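Local coordinates for protein RNA silencing suppressor p19 (Carnation Italian ringspot virus, PDB 6BJV) that suppresses RNA silencing in plants by binding short interfering RNAs as a homodimer that selects them by the length of their duplex region, at residues G25-F30 with N96-R101; N55-K60 with Y73-R78; G109-I114 with T122-S127. All coordinates share one frame; numbering follows the deposited sequence.

Contact 1: G25-F30 with N96-R101; sequences GITSPF and NYAASR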
# COMPACT_ATOMS: atom_id res chain seq x y z
N GLY A 25 -7.50 -22.83 17.99
CA GLY A 25 -7.28 -23.65 16.82
C GLY A 25 -7.31 -22.86 15.53
O GLY A 25 -7.01 -23.43 14.47
N ILE A 26 -7.63 -21.57 15.59
CA ILE A 26 -7.73 -20.75 14.40
C ILE A 26 -6.34 -20.62 13.77
O ILE A 26 -5.40 -20.14 14.40
CB ILE A 26 -8.33 -19.37 14.72
CG1 ILE A 26 -8.52 -18.56 13.44
CG2 ILE A 26 -7.46 -18.60 15.73
CD1 ILE A 26 -9.45 -17.38 13.61
N THR A 27 -6.22 -21.06 12.52
CA THR A 27 -4.95 -21.01 11.83
C THR A 27 -4.58 -19.56 11.53
O THR A 27 -5.41 -18.78 11.06
CB THR A 27 -5.01 -21.80 10.53
OG1 THR A 27 -5.90 -21.15 9.61
CG2 THR A 27 -5.51 -23.23 10.78
N SER A 28 -3.33 -19.19 11.82
CA SER A 28 -2.85 -17.85 11.55
C SER A 28 -1.86 -17.87 10.40
O SER A 28 -1.18 -18.88 10.16
CB SER A 28 -2.17 -17.25 12.79
OG SER A 28 -1.63 -15.98 12.49
N PRO A 29 -1.75 -16.77 9.64
CA PRO A 29 -0.71 -16.69 8.61
C PRO A 29 0.67 -16.34 9.15
O PRO A 29 1.66 -16.52 8.42
CB PRO A 29 -1.22 -15.57 7.69
CG PRO A 29 -2.03 -14.70 8.58
CD PRO A 29 -2.66 -15.61 9.60
N PHE A 30 0.78 -15.87 10.38
CA PHE A 30 2.05 -15.48 10.96
C PHE A 30 2.71 -16.66 11.66
O PHE A 30 2.04 -17.54 12.20
CB PHE A 30 1.87 -14.34 11.96
CG PHE A 30 1.40 -13.05 11.34
CD1 PHE A 30 2.26 -12.28 10.58
CD2 PHE A 30 0.10 -12.61 11.53
CE1 PHE A 30 1.84 -11.10 10.01
CE2 PHE A 30 -0.33 -11.42 10.96
CZ PHE A 30 0.54 -10.67 10.20
N ASN A 96 -0.72 -18.71 2.30
CA ASN A 96 -1.59 -19.56 1.49
C ASN A 96 -2.29 -20.60 2.36
O ASN A 96 -3.49 -20.84 2.22
CB ASN A 96 -0.79 -20.24 0.38
CG ASN A 96 -0.43 -19.29 -0.75
OD1 ASN A 96 -1.16 -18.34 -1.02
ND2 ASN A 96 0.69 -19.56 -1.41
N TYR A 97 -1.54 -21.23 3.27
CA TYR A 97 -2.14 -22.18 4.20
C TYR A 97 -3.28 -21.54 4.98
O TYR A 97 -4.39 -22.08 5.04
CB TYR A 97 -1.06 -22.71 5.14
CG TYR A 97 -1.53 -23.77 6.12
CD1 TYR A 97 -1.60 -25.10 5.75
CD2 TYR A 97 -1.89 -23.43 7.42
CE1 TYR A 97 -2.03 -26.07 6.64
CE2 TYR A 97 -2.32 -24.39 8.31
CZ TYR A 97 -2.38 -25.71 7.92
OH TYR A 97 -2.81 -26.67 8.81
N ALA A 98 -3.02 -20.37 5.57
CA ALA A 98 -4.08 -19.66 6.29
C ALA A 98 -5.16 -19.18 5.34
O ALA A 98 -6.35 -19.19 5.69
CB ALA A 98 -3.48 -18.49 7.07
N ALA A 99 -4.78 -18.76 4.13
CA ALA A 99 -5.76 -18.28 3.17
C ALA A 99 -6.74 -19.38 2.79
O ALA A 99 -7.95 -19.14 2.68
CB ALA A 99 -5.06 -17.74 1.93
N SER A 100 -6.24 -20.60 2.59
CA SER A 100 -7.10 -21.73 2.23
C SER A 100 -8.16 -22.02 3.27
O SER A 100 -9.08 -22.80 3.00
CB SER A 100 -6.24 -22.98 2.02
OG SER A 100 -5.24 -22.76 1.03
N ARG A 101 -8.08 -21.41 4.46
CA ARG A 101 -8.99 -21.70 5.55
C ARG A 101 -10.20 -20.76 5.58
O ARG A 101 -11.18 -21.07 6.26
CB ARG A 101 -8.25 -21.61 6.88
CG ARG A 101 -7.01 -22.50 6.96
CD ARG A 101 -7.32 -23.81 7.67
NE ARG A 101 -6.30 -24.83 7.42
CZ ARG A 101 -6.12 -25.91 8.17
NH1 ARG A 101 -6.87 -26.13 9.24
NH2 ARG A 101 -5.17 -26.78 7.85
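Thr27 lies against Arg101, and it carries most of the contact made by the loop between helices 7-16 and 39-45 on helix 92-99 and the residues after it. The Thr27 side chain sits with OG1 between its own N and carbonyl carbon (chi1 68°). This turns OG1 onto the aliphatic part of the arginine, 3.2 Å from Arg101 CG, while CG2 goes further out along the same chain. There Thr27 CG2 rests over one face of the guanidinium, 3.6 Å from Arg101 NH1. The two side chains cross at about a right angle, and the bend of the arginine at chi2 (-98°) lets its flat end come back past the methyl. Tyr97 closes in obliquely from the preceding helical turn, its CE2 4.2 Å from Thr27 CG2, so one methyl is shared by a ring and a guanidinium.

Ser28 contributes its backbone: its carbonyl carbon lies 3.8 Å from Ala98 CB. Its hydroxyl is turned back to its own segment, where Phe30 N donates to Ser28 OG at 3.2 Å and makes an ST turn.

Pro29 then brings its ring to the same alanine. Ala98 CB is 3.5 Å from Pro29 N and 3.7 Å from Pro29 CB, close apolar packing between two buried residues. On the sheet side Pro29 also touches Trp63, Phe65 and Phe70, and its carbonyl accepts from Ser94 OG. Phe30, turned from the helix, also meets Trp63, ring to ring.

No hydrogen bond joins the two segments. A methyl, a proline ring and the arms of Tyr97 and Arg101 hold by shape and dispersion, with the alanine-proline pair buried and the polar-tipped Arg101 and Tyr97 at the solvent-facing margin.

Contact 2: N55-K60 with Y73-R78; sequences NPLGFK and YLRYDR. With nucleotides of chain D.
With chi1 at 69°, Phe59 turns its ring toward Leu74, while Tyr73, its CG anti to N (chi1 -172°), lays its ring back over Gly58 and Phe59. Strand alternation puts the two rings on opposite faces of an antiparallel beta hairpin, strands 58-65 and 68-75, here at its open end. Phe59 and Leu74 are a hydrogen-bonded pair: Phe59 N gives to Leu74 O at 3.1 Å and Leu74 N to Phe59 O at 3.2 Å. The two side chains run side by side, Phe59 CZ 3.8 Å from Leu74 CD1, and Tyr76 CB closes on the edge of the phenylalanine ring. This face is covered by helix 80-87 through Val86.

On the other face Phe59 O stands over one side of the Tyr73 ring, offset toward the rim, and Tyr73 CE1 comes within 3.9 Å of Gly58 CA; having no side chain, Gly58 allows the ring and the strands to come so close. Tyr73 also packs on an RNA sugar. Just before the first strand, Leu57 CD2 rests over a face of the Arg75 guanidinium, 3.7 Å from NH1 of that arginine, which forms a salt bridge with Glu41. Lys60 shares the face of Tyr73, and its fully extended chain carries NZ to a phosphate oxygen, OP1 of G2 in chain D, in a 2.6 Å hydrogen bond.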
# COMPACT_ATOMS: atom_id res chain seq x y z
N ASN A 55 13.83 6.91 17.55
CA ASN A 55 13.74 5.57 16.96
C ASN A 55 12.43 4.89 17.34
O ASN A 55 11.89 5.16 18.41
CB ASN A 55 14.93 4.72 17.41
CG ASN A 55 16.25 5.22 16.85
OD1 ASN A 55 16.57 4.98 15.69
ND2 ASN A 55 17.01 5.92 17.68
N PRO A 56 11.92 3.99 16.48
CA PRO A 56 10.71 3.24 16.84
C PRO A 56 11.02 1.88 17.45
O PRO A 56 12.01 1.24 17.09
CB PRO A 56 9.98 3.11 15.50
CG PRO A 56 11.08 3.18 14.45
CD PRO A 56 12.36 3.65 15.12
N LEU A 57 10.16 1.42 18.37
CA LEU A 57 10.39 0.14 19.03
C LEU A 57 10.10 -1.04 18.12
O LEU A 57 10.63 -2.13 18.35
CB LEU A 57 9.54 0.05 20.29
CG LEU A 57 9.69 -1.23 21.13
CD1 LEU A 57 11.12 -1.40 21.62
CD2 LEU A 57 8.72 -1.22 22.29
N GLY A 58 9.26 -0.86 17.10
CA GLY A 58 8.94 -1.96 16.21
C GLY A 58 8.05 -1.48 15.08
O GLY A 58 8.01 -0.29 14.76
N PHE A 59 7.33 -2.43 14.49
CA PHE A 59 6.41 -2.14 13.41
C PHE A 59 5.16 -2.99 13.56
O PHE A 59 5.15 -3.99 14.29
CB PHE A 59 7.04 -2.38 12.03
CG PHE A 59 7.31 -3.83 11.72
CD1 PHE A 59 8.51 -4.41 12.10
CD2 PHE A 59 6.37 -4.59 11.05
CE1 PHE A 59 8.76 -5.74 11.82
CE2 PHE A 59 6.62 -5.92 10.77
CZ PHE A 59 7.82 -6.50 11.15
N LYS A 60 4.10 -2.57 12.87
CA LYS A 60 2.80 -3.23 12.93
C LYS A 60 2.43 -3.70 11.54
O LYS A 60 2.56 -2.95 10.57
CB LYS A 60 1.74 -2.28 13.48
CG LYS A 60 0.36 -2.89 13.66
CD LYS A 60 -0.57 -1.94 14.40
CE LYS A 60 -1.90 -2.59 14.72
NZ LYS A 60 -2.73 -1.75 15.62
N TYR A 73 2.59 -7.21 15.96
CA TYR A 73 3.53 -6.13 16.25
C TYR A 73 4.84 -6.78 16.67
O TYR A 73 4.91 -7.41 17.73
CB TYR A 73 3.01 -5.20 17.34
CG TYR A 73 3.86 -3.96 17.55
CD1 TYR A 73 5.09 -4.04 18.19
CD2 TYR A 73 3.44 -2.72 17.10
CE1 TYR A 73 5.88 -2.92 18.38
CE2 TYR A 73 4.21 -1.59 17.28
CZ TYR A 73 5.43 -1.70 17.92
OH TYR A 73 6.21 -0.58 18.11
N LEU A 74 5.88 -6.63 15.85
CA LEU A 74 7.18 -7.23 16.11
C LEU A 74 8.19 -6.14 16.43
O LEU A 74 8.10 -5.01 15.93
CB LEU A 74 7.65 -8.04 14.91
CG LEU A 74 6.69 -9.14 14.44
CD1 LEU A 74 7.15 -9.71 13.11
CD2 LEU A 74 6.57 -10.24 15.48
N ARG A 75 9.17 -6.49 17.26
CA ARG A 75 10.23 -5.55 17.62
C ARG A 75 11.30 -5.57 16.54
O ARG A 75 11.65 -6.62 16.00
CB ARG A 75 10.82 -5.92 18.97
CG ARG A 75 9.77 -6.21 20.04
CD ARG A 75 9.90 -5.30 21.24
NE ARG A 75 8.79 -5.48 22.17
CZ ARG A 75 8.76 -5.02 23.42
NH1 ARG A 75 9.80 -4.36 23.92
NH2 ARG A 75 7.70 -5.23 24.18
N TYR A 76 11.83 -4.38 16.22
CA TYR A 76 12.77 -4.24 15.12
C TYR A 76 13.73 -3.10 15.44
O TYR A 76 13.30 -1.96 15.59
CB TYR A 76 12.04 -3.98 13.81
CG TYR A 76 12.94 -3.79 12.61
CD1 TYR A 76 13.84 -4.78 12.24
CD2 TYR A 76 12.87 -2.64 11.85
CE1 TYR A 76 14.66 -4.61 11.14
CE2 TYR A 76 13.68 -2.46 10.75
CZ TYR A 76 14.58 -3.45 10.40
OH TYR A 76 15.39 -3.28 9.31
N ASP A 77 15.02 -3.42 15.54
CA ASP A 77 16.05 -2.45 15.86
C ASP A 77 16.97 -2.16 14.68
O ASP A 77 18.04 -1.57 14.85
CB ASP A 77 16.87 -2.93 17.07
CG ASP A 77 17.39 -4.34 16.90
OD1 ASP A 77 17.91 -4.66 15.81
OD2 ASP A 77 17.27 -5.13 17.86
N ARG A 78 16.57 -2.56 13.47
CA ARG A 78 17.28 -2.22 12.24
C ARG A 78 18.67 -2.84 12.17
O ARG A 78 19.55 -2.32 11.49
CB ARG A 78 17.37 -0.70 12.06
CG ARG A 78 16.02 -0.02 11.90
CD ARG A 78 16.16 1.43 11.49
NE ARG A 78 17.03 2.17 12.39
CZ ARG A 78 16.67 2.64 13.58
NH1 ARG A 78 15.43 2.44 14.03
NH2 ARG A 78 17.54 3.30 14.33
P G D 2 -1.43 -1.26 18.80
OP1 G D 2 -1.58 -2.41 17.87
OP2 G D 2 -1.71 0.11 18.30
O5' G D 2 -2.37 -1.54 20.06
C5' G D 2 -2.30 -2.78 20.75
C4' G D 2 -3.31 -2.84 21.87
O4' G D 2 -2.94 -1.91 22.92
C3' G D 2 -4.73 -2.45 21.51
O3' G D 2 -5.44 -3.47 20.84
C2' G D 2 -5.31 -2.07 22.86
O2' G D 2 -5.66 -3.22 23.62
C1' G D 2 -4.11 -1.39 23.52
N9 G D 2 -4.13 0.07 23.34
C8 G D 2 -3.37 0.83 22.48
N7 G D 2 -3.64 2.10 22.56
C5 G D 2 -4.63 2.19 23.52
C6 G D 2 -5.31 3.32 24.04
O6 G D 2 -5.17 4.51 23.73
N1 G D 2 -6.25 2.96 25.00
C2 G D 2 -6.49 1.67 25.42
N2 G D 2 -7.43 1.52 26.37
N3 G D 2 -5.86 0.61 24.95
C4 G D 2 -4.95 0.94 24.01

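Contact 3: G109-I114 with T122-S127; sequences GCTYSI and TISGGS. With nucleotides of chain D; nucleotides of chain C.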
# COMPACT_ATOMS: atom_id res chain seq x y z
N GLY A 109 -11.92 -9.57 -1.01
CA GLY A 109 -10.81 -8.64 -0.92
C GLY A 109 -9.77 -9.06 0.10
O GLY A 109 -10.09 -9.25 1.27
N CYS A 110 -8.52 -9.20 -0.35
CA CYS A 110 -7.41 -9.55 0.52
C CYS A 110 -6.42 -8.40 0.59
O CYS A 110 -6.27 -7.64 -0.38
CB CYS A 110 -6.70 -10.82 0.02
SG CYS A 110 -7.76 -12.29 0.00
N THR A 111 -5.75 -8.27 1.73
CA THR A 111 -4.88 -7.13 1.96
C THR A 111 -3.70 -7.55 2.83
O THR A 111 -3.81 -8.45 3.67
CB THR A 111 -5.61 -5.97 2.65
OG1 THR A 111 -6.03 -6.38 3.96
CG2 THR A 111 -6.82 -5.53 1.85
N TYR A 112 -2.57 -6.87 2.62
CA TYR A 112 -1.44 -6.91 3.54
C TYR A 112 -1.03 -5.47 3.84
O TYR A 112 -0.88 -4.67 2.92
CB TYR A 112 -0.25 -7.68 2.97
CG TYR A 112 0.99 -7.57 3.83
CD1 TYR A 112 1.15 -8.37 4.95
CD2 TYR A 112 2.00 -6.66 3.52
CE1 TYR A 112 2.28 -8.27 5.74
CE2 TYR A 112 3.13 -6.56 4.30
CZ TYR A 112 3.27 -7.37 5.41
OH TYR A 112 4.39 -7.27 6.20
N SER A 113 -0.84 -5.17 5.12
CA SER A 113 -0.49 -3.82 5.54
C SER A 113 0.67 -3.87 6.52
O SER A 113 0.85 -4.85 7.26
CB SER A 113 -1.68 -3.11 6.19
OG SER A 113 -1.35 -1.77 6.53
N ILE A 114 1.47 -2.81 6.52
CA ILE A 114 2.58 -2.67 7.46
C ILE A 114 2.88 -1.20 7.66
O ILE A 114 3.04 -0.44 6.70
CB ILE A 114 3.82 -3.44 6.97
CG1 ILE A 114 5.00 -3.21 7.93
CG2 ILE A 114 4.18 -3.03 5.55
CD1 ILE A 114 6.20 -4.09 7.66
N THR A 122 0.43 -0.72 1.90
CA THR A 122 -0.65 -1.69 1.82
C THR A 122 -0.68 -2.31 0.43
O THR A 122 -0.55 -1.61 -0.58
CB THR A 122 -2.01 -1.06 2.14
OG1 THR A 122 -2.26 0.02 1.22
CG2 THR A 122 -2.03 -0.53 3.56
N ILE A 123 -0.85 -3.63 0.39
CA ILE A 123 -0.95 -4.40 -0.85
C ILE A 123 -2.33 -5.04 -0.86
O ILE A 123 -2.64 -5.88 -0.01
CB ILE A 123 0.15 -5.46 -0.95
CG1 ILE A 123 1.52 -4.88 -0.56
CG2 ILE A 123 0.20 -6.04 -2.35
CD1 ILE A 123 2.00 -3.75 -1.43
N SER A 124 -3.16 -4.65 -1.83
CA SER A 124 -4.54 -5.10 -1.89
C SER A 124 -4.84 -5.70 -3.26
O SER A 124 -4.24 -5.33 -4.27
CB SER A 124 -5.53 -3.95 -1.62
OG SER A 124 -5.38 -3.46 -0.30
N GLY A 125 -5.79 -6.62 -3.28
CA GLY A 125 -6.23 -7.25 -4.51
C GLY A 125 -7.18 -8.38 -4.22
O GLY A 125 -7.34 -8.82 -3.08
N GLY A 126 -7.82 -8.86 -5.28
CA GLY A 126 -8.75 -9.96 -5.14
C GLY A 126 -8.04 -11.23 -4.70
O GLY A 126 -6.87 -11.46 -5.01
N SER A 127 -8.78 -12.07 -3.97
CA SER A 127 -8.20 -13.29 -3.43
C SER A 127 -7.65 -14.20 -4.52
O SER A 127 -6.89 -15.13 -4.21
CB SER A 127 -9.25 -14.05 -2.61
OG SER A 127 -10.39 -14.36 -3.40
P A D 13 -10.20 -4.99 -6.79
OP1 A D 13 -9.53 -5.84 -7.81
OP2 A D 13 -10.83 -3.71 -7.22
O5' A D 13 -11.31 -5.87 -6.07
C5' A D 13 -10.99 -7.15 -5.54
C4' A D 13 -12.09 -7.67 -4.64
O4' A D 13 -12.28 -6.79 -3.51
C3' A D 13 -13.47 -7.77 -5.26
O3' A D 13 -13.63 -8.91 -6.10
C2' A D 13 -14.38 -7.77 -4.04
O2' A D 13 -14.41 -9.05 -3.42
C1' A D 13 -13.64 -6.80 -3.12
N9 A D 13 -14.18 -5.43 -3.21
C8 A D 13 -13.66 -4.34 -3.87
N7 A D 13 -14.38 -3.25 -3.76
C5 A D 13 -15.46 -3.65 -2.97
C6 A D 13 -16.58 -2.96 -2.48
N6 A D 13 -16.82 -1.67 -2.73
N1 A D 13 -17.46 -3.65 -1.73
C2 A D 13 -17.22 -4.94 -1.48
N3 A D 13 -16.20 -5.70 -1.87
C4 A D 13 -15.35 -4.98 -2.62
P U D 12 -8.12 0.41 -5.98
OP1 U D 12 -7.37 0.08 -7.22
OP2 U D 12 -9.29 1.32 -6.05
O5' U D 12 -8.58 -0.96 -5.31
C5' U D 12 -7.61 -1.93 -4.95
C4' U D 12 -8.20 -3.02 -4.08
O4' U D 12 -8.65 -2.46 -2.82
C3' U D 12 -9.43 -3.72 -4.63
O3' U D 12 -9.14 -4.68 -5.63
C2' U D 12 -10.04 -4.31 -3.36
O2' U D 12 -9.33 -5.47 -2.94
C1' U D 12 -9.77 -3.20 -2.35
N1 U D 12 -10.93 -2.29 -2.21
C2 U D 12 -11.96 -2.70 -1.38
O2 U D 12 -11.96 -3.76 -0.79
N3 U D 12 -13.01 -1.81 -1.28
C4 U D 12 -13.12 -0.59 -1.90
O4 U D 12 -14.13 0.09 -1.71
C5 U D 12 -12.01 -0.23 -2.74
C6 U D 12 -10.98 -1.08 -2.86
P C C 11 -5.89 -2.12 8.84
OP1 C C 11 -4.74 -2.78 9.51
OP2 C C 11 -7.10 -1.77 9.63
O5' C C 11 -5.35 -0.80 8.14
C5' C C 11 -4.25 -0.86 7.25
C4' C C 11 -4.07 0.43 6.49
O4' C C 11 -5.21 0.68 5.63
C3' C C 11 -3.98 1.70 7.32
O3' C C 11 -2.71 1.87 7.93
C2' C C 11 -4.33 2.77 6.31
O2' C C 11 -3.23 3.06 5.46
C1' C C 11 -5.41 2.07 5.49
N1 C C 11 -6.77 2.42 5.96
C2 C C 11 -7.32 3.63 5.52
O2 C C 11 -6.65 4.35 4.77
N3 C C 11 -8.56 3.98 5.93
C4 C C 11 -9.25 3.18 6.74
N4 C C 11 -10.47 3.57 7.11
C5 C C 11 -8.72 1.94 7.20
C6 C C 11 -7.49 1.60 6.79
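Tyr112 and Ile123, with Cys110 and Gly125, are two hydrogen-bonded pairs of an antiparallel beta hairpin, strands 109-116 and 119-126, at one side of the four-stranded sheet. Strand 119-126 is outermost within its own chain, but Thr122, Ile123 and Ser124 pair antiparallel with a strand of the second subunit, so the sheet continues through the dimer. One face of this continuous sheet is the concave RNA-binding surface of p19.

Each pair is closed by two backbone bonds. Tyr112 N gives to Ile123 O at 2.8 Å and Ile123 N to Tyr112 O at 2.7 Å; Cys110 N and Gly125 O stand 3.0 Å apart, with the return bond from Gly125 N to Cys110 O.

Alternation sorts the side chains. On the protein side, Ile123 CG1 approaches the edge of the Tyr112 ring near its plane, 4.5 Å from Tyr112 CD2. That ring also meets Trp63 and Trp90 and packs on Ala137 and Lys141 of helix 130-144, while its hydroxyl is hydrogen-bonded to Glu61. Further along, Cys110 SG reaches Ser127 CB at 3.5 Å.

Thr111, Ser113, Thr122 and Ser124 make up the face turned to RNA. Here hydroxyls and methyls alternate across the strands: Thr111 CG2 meets Ser124 OG, and Ser113 OG meets Thr122 CG2, each at 3.3 Å. Such small groups let the sugar-phosphate backbone come close to the sheet, with sugars in contact and no base atom among the nearest approaches. Ser124 CB touches the ribose of U12 in chain D and Gly109 that of A13, while the other RNA strand is met by Ser113 OG, anti to its own N, 3.1 Å from C5' of C11 in chain C.

Overall arrangement
Contacts 2 and 3 are both hairpin pairings in one antiparallel sheet, on opposite sides of the chain's centre. They meet where strands 58-65 and 109-116 are neighbours: Phe59 CD2 packs on Ile114 CD1 at 3.4 Å. Both touch RNA: contact 2 offers a lysine to a phosphate and a tyrosine ring to a sugar, contact 3 small side chains to sugars, and contact 3 also adjoins the second subunit. Contact 1 differs in kind. It ties a loop to helix 92-99 by side-chain packing, without backbone pairing, about 10 Å from the nucleic acid. Contacts 1 and 2 are partly buried and contact 3 is buried. Along the chain contact 1 encloses contact 2 and precedes contact 3.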